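Local coordinates for protein probable ss-1,3-N-acetylglucosaminyltransferase (PDB 6H2N) that is probably a family 2 glycosyltransferase of the GT-A clan, binding uridine-diphosphate-N-acetylglucosamine together with a magnesium ion, at residues F108-D113 against S173-F178; S23-T28 against I55-H60; L35-S40 against D112-E117. All coordinates share one frame; numbering follows the deposited sequence. Where two conformers were deposited one is given.

Contact 1: F108-D113 against S173-F178. With MG (magnesium ion), chain M; UD1 (uridine-diphosphate-N-acetylglucosamine), chain K.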
# COMPACT_ATOMS: atom_id res chain seq x y z
N PHE B 108 -25.49 -37.35 5.28
CA PHE B 108 -25.36 -37.04 3.86
C PHE B 108 -24.10 -37.72 3.31
O PHE B 108 -22.98 -37.57 3.83
CB PHE B 108 -25.34 -35.53 3.61
CG PHE B 108 -26.63 -34.82 3.97
CD1 PHE B 108 -27.75 -34.96 3.16
CD2 PHE B 108 -26.72 -34.04 5.11
CE1 PHE B 108 -28.94 -34.34 3.49
CE2 PHE B 108 -27.91 -33.41 5.43
CZ PHE B 108 -29.02 -33.55 4.62
N LEU B 109 -24.30 -38.50 2.26
CA LEU B 109 -23.23 -39.23 1.58
C LEU B 109 -23.27 -38.83 0.11
O LEU B 109 -24.31 -38.86 -0.53
CB LEU B 109 -23.45 -40.73 1.75
CG LEU B 109 -22.57 -41.64 0.87
CD1 LEU B 109 -21.10 -41.54 1.25
CD2 LEU B 109 -23.03 -43.09 0.95
N ASP B 110 -22.12 -38.40 -0.41
CA ASP B 110 -22.04 -38.06 -1.81
C ASP B 110 -21.76 -39.35 -2.58
O ASP B 110 -21.02 -40.19 -2.09
CB ASP B 110 -20.97 -37.02 -2.10
CG ASP B 110 -21.28 -35.61 -1.60
OD1 ASP B 110 -22.48 -35.29 -1.32
OD2 ASP B 110 -20.30 -34.84 -1.52
N SER B 111 -22.32 -39.44 -3.79
CA SER B 111 -22.34 -40.65 -4.59
C SER B 111 -20.93 -41.15 -4.92
O SER B 111 -20.76 -42.34 -5.16
CB SER B 111 -23.17 -40.48 -5.85
OG SER B 111 -22.83 -39.28 -6.52
N ASP B 112 -19.91 -40.30 -4.92
CA ASP B 112 -18.57 -40.87 -5.30
C ASP B 112 -17.78 -41.44 -4.09
O ASP B 112 -16.68 -42.04 -4.28
CB ASP B 112 -17.76 -39.81 -6.07
CG ASP B 112 -17.74 -38.43 -5.43
OD1 ASP B 112 -18.21 -38.31 -4.27
OD2 ASP B 112 -17.25 -37.47 -6.10
N ASP B 113 -18.30 -41.28 -2.86
CA ASP B 113 -17.51 -41.53 -1.62
C ASP B 113 -17.90 -42.88 -0.97
O ASP B 113 -18.78 -43.61 -1.46
CB ASP B 113 -17.68 -40.33 -0.69
CG ASP B 113 -17.22 -39.01 -1.29
OD1 ASP B 113 -16.33 -39.02 -2.15
OD2 ASP B 113 -17.73 -37.96 -0.86
N SER B 173 -18.45 -29.05 5.64
CA SER B 173 -19.19 -29.93 4.67
C SER B 173 -20.38 -30.53 5.42
O SER B 173 -20.33 -30.60 6.66
CB SER B 173 -18.30 -31.02 4.10
OG SER B 173 -18.25 -32.14 4.97
N VAL B 174 -21.42 -31.00 4.70
CA VAL B 174 -22.59 -31.62 5.36
C VAL B 174 -22.39 -33.15 5.47
O VAL B 174 -23.34 -33.89 5.76
CB VAL B 174 -23.92 -31.28 4.66
CG1 VAL B 174 -24.16 -29.78 4.66
CG2 VAL B 174 -24.00 -31.84 3.24
N LEU B 175 -21.16 -33.61 5.28
CA LEU B 175 -20.88 -35.04 5.23
C LEU B 175 -20.68 -35.55 6.67
O LEU B 175 -19.58 -35.95 7.09
CB LEU B 175 -19.66 -35.28 4.33
CG LEU B 175 -19.79 -34.74 2.91
CD1 LEU B 175 -18.51 -34.99 2.13
CD2 LEU B 175 -20.99 -35.33 2.17
N LYS B 176 -21.80 -35.50 7.39
CA LYS B 176 -21.87 -35.60 8.83
C LYS B 176 -23.25 -36.18 9.20
O LYS B 176 -24.14 -36.22 8.36
CB LYS B 176 -21.71 -34.22 9.48
CG LYS B 176 -20.42 -33.48 9.18
CD LYS B 176 -20.38 -32.02 9.67
CE LYS B 176 -18.97 -31.47 9.68
NZ LYS B 176 -18.38 -31.40 8.33
N MET B 177 -23.41 -36.54 10.47
CA MET B 177 -24.67 -37.05 11.03
C MET B 177 -25.39 -35.92 11.77
O MET B 177 -24.85 -35.39 12.74
CB MET B 177 -24.42 -38.22 12.00
CG MET B 177 -25.69 -38.92 12.48
SD MET B 177 -25.35 -40.48 13.35
CE MET B 177 -24.77 -41.50 11.99
N PHE B 178 -26.62 -35.62 11.34
CA PHE B 178 -27.40 -34.49 11.81
C PHE B 178 -28.67 -35.02 12.47
O PHE B 178 -29.36 -35.84 11.87
CB PHE B 178 -27.81 -33.57 10.65
CG PHE B 178 -26.69 -32.80 9.99
CD1 PHE B 178 -26.33 -31.53 10.43
CD2 PHE B 178 -26.05 -33.31 8.88
CE1 PHE B 178 -25.30 -30.83 9.82
CE2 PHE B 178 -25.04 -32.59 8.24
CZ PHE B 178 -24.65 -31.36 8.73
MG MG M . -17.52 -36.22 -4.34
C1' UD1 K . -17.89 -31.05 -3.37
C2' UD1 K . -17.43 -30.95 -1.93
C3' UD1 K . -18.30 -31.83 -1.05
C4' UD1 K . -19.77 -31.44 -1.22
C5' UD1 K . -20.14 -31.42 -2.72
C6' UD1 K . -21.56 -30.93 -2.96
C7' UD1 K . -15.01 -30.43 -1.78
C8' UD1 K . -13.64 -30.99 -1.51
N2' UD1 K . -16.02 -31.32 -1.74
O1' UD1 K . -17.85 -32.43 -3.75
O3' UD1 K . -17.87 -31.68 0.32
O4' UD1 K . -20.61 -32.32 -0.48
O5' UD1 K . -19.24 -30.60 -3.48
O6' UD1 K . -21.67 -29.60 -2.47
O7' UD1 K . -15.19 -29.25 -2.02
N1 UD1 K . -25.04 -34.10 -7.84
C2 UD1 K . -26.41 -33.94 -8.07
N3 UD1 K . -26.84 -33.29 -9.18
C4 UD1 K . -25.95 -32.80 -10.06
C5 UD1 K . -24.60 -32.95 -9.85
C6 UD1 K . -24.16 -33.61 -8.71
O2 UD1 K . -27.22 -34.37 -7.24
O4 UD1 K . -26.34 -32.21 -11.09
C1B UD1 K . -24.63 -34.81 -6.63
C2B UD1 K . -23.60 -35.92 -6.88
O2' UD1 K . -24.22 -37.13 -7.35
C3B UD1 K . -23.02 -36.05 -5.48
C4B UD1 K . -23.10 -34.63 -4.92
O4B UD1 K . -24.06 -33.92 -5.68
O3B UD1 K . -23.80 -36.90 -4.63
C5B UD1 K . -21.79 -33.90 -5.01
O5B UD1 K . -21.17 -34.16 -6.27
PA UD1 K . -19.63 -34.52 -6.30
O1A UD1 K . -19.21 -34.72 -7.73
O2A UD1 K . -19.33 -35.58 -5.24
O3A UD1 K . -19.02 -33.10 -5.81
PB UD1 K . -17.52 -32.94 -5.23
O1B UD1 K . -16.78 -34.24 -5.02
O2B UD1 K . -16.89 -31.81 -5.99
O HOH W 1 -18.13 -35.75 -2.24
O HOH W 2 -15.48 -36.87 -3.78
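Phe108 packs against Val174 and Phe178, forming the tight, apolar end of this buried contact, which flat rings and a branched valine fill well. Val174 O lies near the plane of the Phe108 ring, 3.4 Å from CD2, and Phe178 CE2 meets the same edge, 3.8 Å from Phe108 CD2. The two rings meet obliquely, their planes at 62°. Leu175 carries its CG beside the backbone N (chi1 -57°), and leucine's two methyls then serve both sides: CD2 lies 3.4 Å from Phe108 O, CD1 on the ligand side. That buried carbonyl has no hydrogen-bonding partner; the CA-H of Leu175, its CA 3.6 Å from Phe108 O, may offset this in part.

Toward the ligand the packing relaxes, Leu175 CD1 staying 4.3 Å from Asp113 OD2. One magnesium-bound water donates to both Asp110 OD2 and Asp113 OD2; Tyr222 also holds Asp113 OD2. Asp110 OD2 accepts from O4' of the uridine-diphosphate-N-acetylglucosamine at 2.7 Å, and Arg94 forms a salt bridge with its OD1. Asp112 chelates the magnesium through both carboxylate oxygens, two phosphate oxygens and two waters completing the shell. Acids at Asp110 and Asp112, just after a strand, fit the DxD motif of GT-A glycosyltransferases.

Contact 2: S23-T28 against I55-H60. With UD1 (uridine-diphosphate-N-acetylglucosamine), chain K.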
# COMPACT_ATOMS: atom_id res chain seq x y z
N SER B 23 -31.15 -42.25 8.46
CA SER B 23 -31.32 -42.22 7.00
C SER B 23 -30.04 -41.68 6.37
O SER B 23 -29.64 -40.53 6.62
CB SER B 23 -32.49 -41.38 6.58
OG SER B 23 -33.71 -41.84 7.13
N VAL B 24 -29.39 -42.49 5.53
CA VAL B 24 -28.33 -42.01 4.68
C VAL B 24 -29.00 -41.42 3.44
O VAL B 24 -29.87 -42.05 2.85
CB VAL B 24 -27.32 -43.12 4.33
CG1 VAL B 24 -26.19 -42.59 3.46
CG2 VAL B 24 -26.77 -43.79 5.59
N ILE B 25 -28.64 -40.17 3.10
CA ILE B 25 -29.24 -39.46 1.98
C ILE B 25 -28.17 -39.24 0.91
O ILE B 25 -27.17 -38.57 1.16
CB ILE B 25 -29.92 -38.16 2.44
CG1 ILE B 25 -31.06 -38.45 3.41
CG2 ILE B 25 -30.37 -37.34 1.24
CD1 ILE B 25 -31.66 -37.21 4.07
N MET B 26 -28.35 -39.86 -0.27
CA MET B 26 -27.33 -39.89 -1.30
C MET B 26 -27.91 -39.43 -2.63
O MET B 26 -28.69 -40.15 -3.26
CB MET B 26 -26.73 -41.29 -1.45
CG MET B 26 -25.57 -41.34 -2.45
SD MET B 26 -24.92 -43.00 -2.71
CE MET B 26 -26.32 -43.77 -3.52
N PRO B 27 -27.56 -38.22 -3.10
CA PRO B 27 -27.85 -37.81 -4.47
C PRO B 27 -26.95 -38.56 -5.46
O PRO B 27 -25.77 -38.77 -5.18
CB PRO B 27 -27.55 -36.30 -4.52
CG PRO B 27 -27.22 -35.91 -3.09
CD PRO B 27 -26.84 -37.18 -2.36
N THR B 28 -27.52 -38.93 -6.62
CA THR B 28 -26.76 -39.52 -7.73
C THR B 28 -26.98 -38.68 -8.99
O THR B 28 -28.04 -38.07 -9.16
CB THR B 28 -27.16 -40.99 -7.96
OG1 THR B 28 -28.53 -41.05 -8.31
CG2 THR B 28 -26.95 -41.86 -6.74
N ILE B 55 -31.48 -43.70 1.21
CA ILE B 55 -32.34 -42.97 0.34
C ILE B 55 -31.49 -42.41 -0.79
O ILE B 55 -30.61 -41.60 -0.56
CB ILE B 55 -33.08 -41.84 1.08
CG1 ILE B 55 -33.82 -42.37 2.31
CG2 ILE B 55 -33.99 -41.09 0.12
CD1 ILE B 55 -34.51 -41.31 3.13
N ILE B 56 -31.76 -42.90 -2.01
CA ILE B 56 -31.10 -42.48 -3.19
C ILE B 56 -32.04 -41.57 -3.95
O ILE B 56 -33.14 -41.99 -4.28
CB ILE B 56 -30.69 -43.70 -4.05
CG1 ILE B 56 -29.90 -44.72 -3.22
CG2 ILE B 56 -29.93 -43.21 -5.26
CD1 ILE B 56 -29.32 -45.87 -4.01
N ILE B 57 -31.56 -40.35 -4.26
CA ILE B 57 -32.30 -39.42 -5.12
C ILE B 57 -31.47 -39.14 -6.37
O ILE B 57 -30.42 -38.50 -6.30
CB ILE B 57 -32.66 -38.13 -4.37
CG1 ILE B 57 -33.38 -38.45 -3.06
CG2 ILE B 57 -33.48 -37.22 -5.26
CD1 ILE B 57 -32.49 -38.35 -1.86
N ASP B 58 -31.95 -39.66 -7.51
CA ASP B 58 -31.27 -39.50 -8.76
C ASP B 58 -31.71 -38.18 -9.40
O ASP B 58 -32.90 -37.98 -9.65
CB ASP B 58 -31.52 -40.66 -9.72
CG ASP B 58 -30.72 -40.49 -11.00
OD1 ASP B 58 -29.47 -40.61 -10.91
OD2 ASP B 58 -31.33 -40.12 -12.03
N ASP B 59 -30.72 -37.34 -9.71
CA ASP B 59 -30.96 -36.00 -10.21
C ASP B 59 -31.09 -36.08 -11.74
O ASP B 59 -30.41 -35.35 -12.46
CB ASP B 59 -29.86 -35.04 -9.74
CG ASP B 59 -30.23 -33.56 -9.78
OD1 ASP B 59 -31.39 -33.25 -10.11
OD2 ASP B 59 -29.35 -32.73 -9.49
N HIS B 60 -31.97 -36.97 -12.20
CA HIS B 60 -32.30 -37.14 -13.61
C HIS B 60 -31.03 -37.43 -14.43
O HIS B 60 -30.71 -36.72 -15.38
CB HIS B 60 -33.08 -35.93 -14.15
CG HIS B 60 -33.85 -36.25 -15.38
ND1 HIS B 60 -34.86 -37.19 -15.39
CD2 HIS B 60 -33.72 -35.82 -16.65
CE1 HIS B 60 -35.35 -37.27 -16.62
NE2 HIS B 60 -34.67 -36.43 -17.40
C1' UD1 K . -17.89 -31.05 -3.37
C2' UD1 K . -17.43 -30.95 -1.93
C3' UD1 K . -18.30 -31.83 -1.05
C4' UD1 K . -19.77 -31.44 -1.22
C5' UD1 K . -20.14 -31.42 -2.72
C6' UD1 K . -21.56 -30.93 -2.96
C7' UD1 K . -15.01 -30.43 -1.78
C8' UD1 K . -13.64 -30.99 -1.51
N2' UD1 K . -16.02 -31.32 -1.74
O1' UD1 K . -17.85 -32.43 -3.75
O3' UD1 K . -17.87 -31.68 0.32
O4' UD1 K . -20.61 -32.32 -0.48
O5' UD1 K . -19.24 -30.60 -3.48
O6' UD1 K . -21.67 -29.60 -2.47
O7' UD1 K . -15.19 -29.25 -2.02
N1 UD1 K . -25.04 -34.10 -7.84
C2 UD1 K . -26.41 -33.94 -8.07
N3 UD1 K . -26.84 -33.29 -9.18
C4 UD1 K . -25.95 -32.80 -10.06
C5 UD1 K . -24.60 -32.95 -9.85
C6 UD1 K . -24.16 -33.61 -8.71
O2 UD1 K . -27.22 -34.37 -7.24
O4 UD1 K . -26.34 -32.21 -11.09
C1B UD1 K . -24.63 -34.81 -6.63
C2B UD1 K . -23.60 -35.92 -6.88
O2' UD1 K . -24.22 -37.13 -7.35
C3B UD1 K . -23.02 -36.05 -5.48
C4B UD1 K . -23.10 -34.63 -4.92
O4B UD1 K . -24.06 -33.92 -5.68
O3B UD1 K . -23.80 -36.90 -4.63
C5B UD1 K . -21.79 -33.90 -5.01
O5B UD1 K . -21.17 -34.16 -6.27
PA UD1 K . -19.63 -34.52 -6.30
O1A UD1 K . -19.21 -34.72 -7.73
O2A UD1 K . -19.33 -35.58 -5.24
O3A UD1 K . -19.02 -33.10 -5.81
PB UD1 K . -17.52 -32.94 -5.23
O1B UD1 K . -16.78 -34.24 -5.02
O2B UD1 K . -16.89 -31.81 -5.99
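Two hydroxyls grip Asp58 OD1: Thr28 OG1, donating from the neighbouring strand over 2.8 Å onto the anti lone pair, and Ser61 OG. Thr28 holds its OG1 between the backbone N and the carbonyl carbon (chi1 62°), which brings the hydroxyl across to the acid and leaves the methyl to meet Ile56, CG2 to CG2, at 3.6 Å. A beta-branched residue with one polar arm thus serves both neighbours.

Between the two strands runs a parallel ladder of five backbone bonds, from Ile55 N to Val24 O at one end to Asp59 N with Thr28 O, 2.8 Å, at the other. The axes of 23-28 and 55-58 diverge by 23°. Pro27 suits its place because the rungs at this pair use Met26 O and Thr28 N, so its missing N-H costs the ladder nothing. On the Met26 face, helix 35-43 lies over a methionine bent near its end, which sets CE 3.7 Å from Ile56 CD1. Ile25 and Ile57 lie side by side on the other face, Ile25 CG2 being 3.9 Å from Ile57 CD1.

Where the strands end, the ligand begins. Pro27 O accepts from O3B of the ribose at 2.8 Å and, weakly, from O2', and Asp59 OD2 accepts from uracil N3 at 2.6 Å, nearly straight at 170°. Ser87 OG also bonds to that oxygen. An acceptor facing an imide N-H and a carbonyl facing the ribose are consistent with Pro27, near the end of one strand, and Asp59, just past the end of the other, selecting for the uridine part of the ligand.

Contact 3: L35-S40 against D112-E117. With MG (magnesium ion), chain M; UD1 (uridine-diphosphate-N-acetylglucosamine), chain K.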
# COMPACT_ATOMS: atom_id res chain seq x y z
N LEU B 35 -20.92 -46.52 -8.83
CA LEU B 35 -21.87 -46.36 -7.75
C LEU B 35 -22.01 -47.63 -6.90
O LEU B 35 -22.39 -47.53 -5.72
CB LEU B 35 -23.20 -45.95 -8.37
CG LEU B 35 -24.26 -45.42 -7.41
CD1 LEU B 35 -23.76 -44.19 -6.65
CD2 LEU B 35 -25.52 -45.08 -8.18
N HIS B 36 -21.74 -48.81 -7.49
CA HIS B 36 -21.84 -50.11 -6.80
C HIS B 36 -21.08 -50.07 -5.47
O HIS B 36 -21.61 -50.47 -4.43
CB HIS B 36 -21.28 -51.27 -7.66
CG HIS B 36 -22.22 -51.83 -8.67
ND1 HIS B 36 -23.28 -52.66 -8.34
CD2 HIS B 36 -22.24 -51.75 -10.02
CE1 HIS B 36 -23.92 -53.03 -9.44
NE2 HIS B 36 -23.30 -52.48 -10.49
N ARG B 37 -19.84 -49.59 -5.53
CA ARG B 37 -18.95 -49.56 -4.40
C ARG B 37 -19.50 -48.64 -3.30
O ARG B 37 -19.44 -48.96 -2.12
CB ARG B 37 -17.54 -49.11 -4.82
CG ARG B 37 -16.47 -49.47 -3.80
CD ARG B 37 -15.01 -49.22 -4.17
NE ARG B 37 -14.82 -47.92 -4.82
CZ ARG B 37 -13.73 -47.16 -4.70
NH1 ARG B 37 -12.75 -47.50 -3.88
NH2 ARG B 37 -13.64 -46.05 -5.41
N THR B 38 -20.05 -47.48 -3.68
CA THR B 38 -20.60 -46.56 -2.70
C THR B 38 -21.83 -47.18 -2.01
O THR B 38 -21.92 -47.18 -0.79
CB THR B 38 -20.90 -45.20 -3.34
OG1 THR B 38 -19.68 -44.62 -3.79
CG2 THR B 38 -21.57 -44.24 -2.38
N ILE B 39 -22.78 -47.71 -2.80
CA ILE B 39 -24.00 -48.30 -2.25
C ILE B 39 -23.63 -49.45 -1.32
O ILE B 39 -24.18 -49.57 -0.19
CB ILE B 39 -24.96 -48.74 -3.38
CG1 ILE B 39 -25.53 -47.54 -4.14
CG2 ILE B 39 -26.07 -49.63 -2.81
CD1 ILE B 39 -26.23 -47.92 -5.43
N SER B 40 -22.66 -50.26 -1.77
CA SER B 40 -22.22 -51.42 -1.02
C SER B 40 -21.64 -51.03 0.35
O SER B 40 -21.84 -51.74 1.34
CB SER B 40 -21.25 -52.26 -1.80
OG SER B 40 -20.91 -53.40 -1.05
N ASP B 112 -19.91 -40.30 -4.92
CA ASP B 112 -18.57 -40.87 -5.30
C ASP B 112 -17.78 -41.44 -4.09
O ASP B 112 -16.68 -42.04 -4.28
CB ASP B 112 -17.76 -39.81 -6.07
CG ASP B 112 -17.74 -38.43 -5.43
OD1 ASP B 112 -18.21 -38.31 -4.27
OD2 ASP B 112 -17.25 -37.47 -6.10
N ASP B 113 -18.30 -41.28 -2.86
CA ASP B 113 -17.51 -41.53 -1.62
C ASP B 113 -17.90 -42.88 -0.97
O ASP B 113 -18.78 -43.61 -1.46
CB ASP B 113 -17.68 -40.33 -0.69
CG ASP B 113 -17.22 -39.01 -1.29
OD1 ASP B 113 -16.33 -39.02 -2.15
OD2 ASP B 113 -17.73 -37.96 -0.86
N LEU B 114 -17.25 -43.20 0.15
CA LEU B 114 -17.43 -44.49 0.84
C LEU B 114 -17.59 -44.26 2.35
O LEU B 114 -16.97 -43.35 2.91
CB LEU B 114 -16.21 -45.36 0.55
CG LEU B 114 -15.86 -45.56 -0.92
CD1 LEU B 114 -14.47 -46.15 -1.04
CD2 LEU B 114 -16.87 -46.44 -1.61
N LEU B 115 -18.45 -45.07 2.98
CA LEU B 115 -18.52 -45.14 4.44
C LEU B 115 -17.67 -46.31 4.92
O LEU B 115 -17.78 -47.40 4.37
CB LEU B 115 -19.97 -45.35 4.88
CG LEU B 115 -20.93 -44.19 4.67
CD1 LEU B 115 -22.27 -44.49 5.32
CD2 LEU B 115 -20.34 -42.91 5.24
N HIS B 116 -16.93 -46.09 6.02
CA HIS B 116 -16.35 -47.20 6.79
C HIS B 116 -17.50 -48.09 7.30
O HIS B 116 -18.59 -47.59 7.56
CB HIS B 116 -15.49 -46.63 7.92
CG HIS B 116 -14.64 -47.63 8.60
ND1 HIS B 116 -15.16 -48.48 9.56
CD2 HIS B 116 -13.32 -47.89 8.53
CE1 HIS B 116 -14.19 -49.23 10.04
NE2 HIS B 116 -13.06 -48.89 9.42
N GLU B 117 -17.28 -49.41 7.41
CA GLU B 117 -18.35 -50.29 7.87
C GLU B 117 -18.84 -49.97 9.29
O GLU B 117 -19.95 -50.35 9.64
CB GLU B 117 -17.92 -51.76 7.82
CG GLU B 117 -16.77 -52.10 8.71
CD GLU B 117 -16.44 -53.58 8.69
OE1 GLU B 117 -17.20 -54.34 8.06
OE2 GLU B 117 -15.42 -53.96 9.31
MG MG M . -17.52 -36.22 -4.34
C1' UD1 K . -17.89 -31.05 -3.37
C2' UD1 K . -17.43 -30.95 -1.93
C3' UD1 K . -18.30 -31.83 -1.05
C4' UD1 K . -19.77 -31.44 -1.22
C5' UD1 K . -20.14 -31.42 -2.72
C6' UD1 K . -21.56 -30.93 -2.96
C7' UD1 K . -15.01 -30.43 -1.78
C8' UD1 K . -13.64 -30.99 -1.51
N2' UD1 K . -16.02 -31.32 -1.74
O1' UD1 K . -17.85 -32.43 -3.75
O3' UD1 K . -17.87 -31.68 0.32
O4' UD1 K . -20.61 -32.32 -0.48
O5' UD1 K . -19.24 -30.60 -3.48
O6' UD1 K . -21.67 -29.60 -2.47
O7' UD1 K . -15.19 -29.25 -2.02
N1 UD1 K . -25.04 -34.10 -7.84
C2 UD1 K . -26.41 -33.94 -8.07
N3 UD1 K . -26.84 -33.29 -9.18
C4 UD1 K . -25.95 -32.80 -10.06
C5 UD1 K . -24.60 -32.95 -9.85
C6 UD1 K . -24.16 -33.61 -8.71
O2 UD1 K . -27.22 -34.37 -7.24
O4 UD1 K . -26.34 -32.21 -11.09
C1B UD1 K . -24.63 -34.81 -6.63
C2B UD1 K . -23.60 -35.92 -6.88
O2' UD1 K . -24.22 -37.13 -7.35
C3B UD1 K . -23.02 -36.05 -5.48
C4B UD1 K . -23.10 -34.63 -4.92
O4B UD1 K . -24.06 -33.92 -5.68
O3B UD1 K . -23.80 -36.90 -4.63
C5B UD1 K . -21.79 -33.90 -5.01
O5B UD1 K . -21.17 -34.16 -6.27
PA UD1 K . -19.63 -34.52 -6.30
O1A UD1 K . -19.21 -34.72 -7.73
O2A UD1 K . -19.33 -35.58 -5.24
O3A UD1 K . -19.02 -33.10 -5.81
PB UD1 K . -17.52 -32.94 -5.23
O1B UD1 K . -16.78 -34.24 -5.02
O2B UD1 K . -16.89 -31.81 -5.99
O HOH W 1 -18.13 -35.75 -2.24
O HOH W 2 -15.48 -36.87 -3.78
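This is a partly buried contact of a helix with a loop and short strand: helix 35-43, through Arg37 and Thr38, lies against residues 112-114, where the chain leaves the magnesium site and enters strand 114-115. Thr38 supplies its polar centre. Its OG1 lies beside the backbone N (chi1 -63°), 2.7 Å from Asp113 O and 2.9 Å from Ser111 O. The single hydroxyl proton has both carbonyls within reach, and which one receives it is not settled. Threonine suits the place because its hydroxyl sits on a short stem close to the helix, from which it can reach the two carbonyls.

Leu114 provides the apolar part. One branch, CD2, settles on the helix backbone, 3.6 Å from Arg37 O, and also touches Arg37 CG and Thr38 CA. The other branch, CD1, sits over one face of the Arg37 guanidinium, toward its rim and 3.6 Å from NH1. A bend at chi3 (44°) turns the guanidinium toward the leucine, so that CD1 meets its face, while NH1 makes a salt bridge with Glu142. Arginine suits this exposed margin because its flat face tolerates a methyl group while NH1 can still reach Glu142.

The side chains of Asp112 and Asp113 set out on the side away from the helix. Asp113 OD1 accepts from one of the two magnesium-bound waters at 2.8 Å and from Val225 N, so it can position that water as a second-shell group.

Strand 114-115 pairs antiparallel with strand 222-225 and is tied to the helix again by Ser41 OG at Leu115 N; Leu35, Thr38 and Ile39 of the helix pack on Met26 of strand 22-28, and Leu35 also reaches helix 66-72.

Overall arrangement
From the N terminus, strand 22-28, helix 35-43 and strand 52-58 form a beta-alpha-beta unit, and contact 2 closes it by pairing its two parallel strands. Contact 3 starts on the helix within that unit and reaches forward to residues 112-117, so contacts 2 and 3 cross along the chain. Contact 1 begins at 108-113, sharing Asp112 and Asp113 with contact 3, and closes a 59-residue excursion at 173-178; it follows contact 2 in series. Leu109 N, probably hydrogen-bonded to Ile25 O, links contacts 1 and 2 directly. Together the three join the central sheet, helix 35-43 and the metal loop around one ligand.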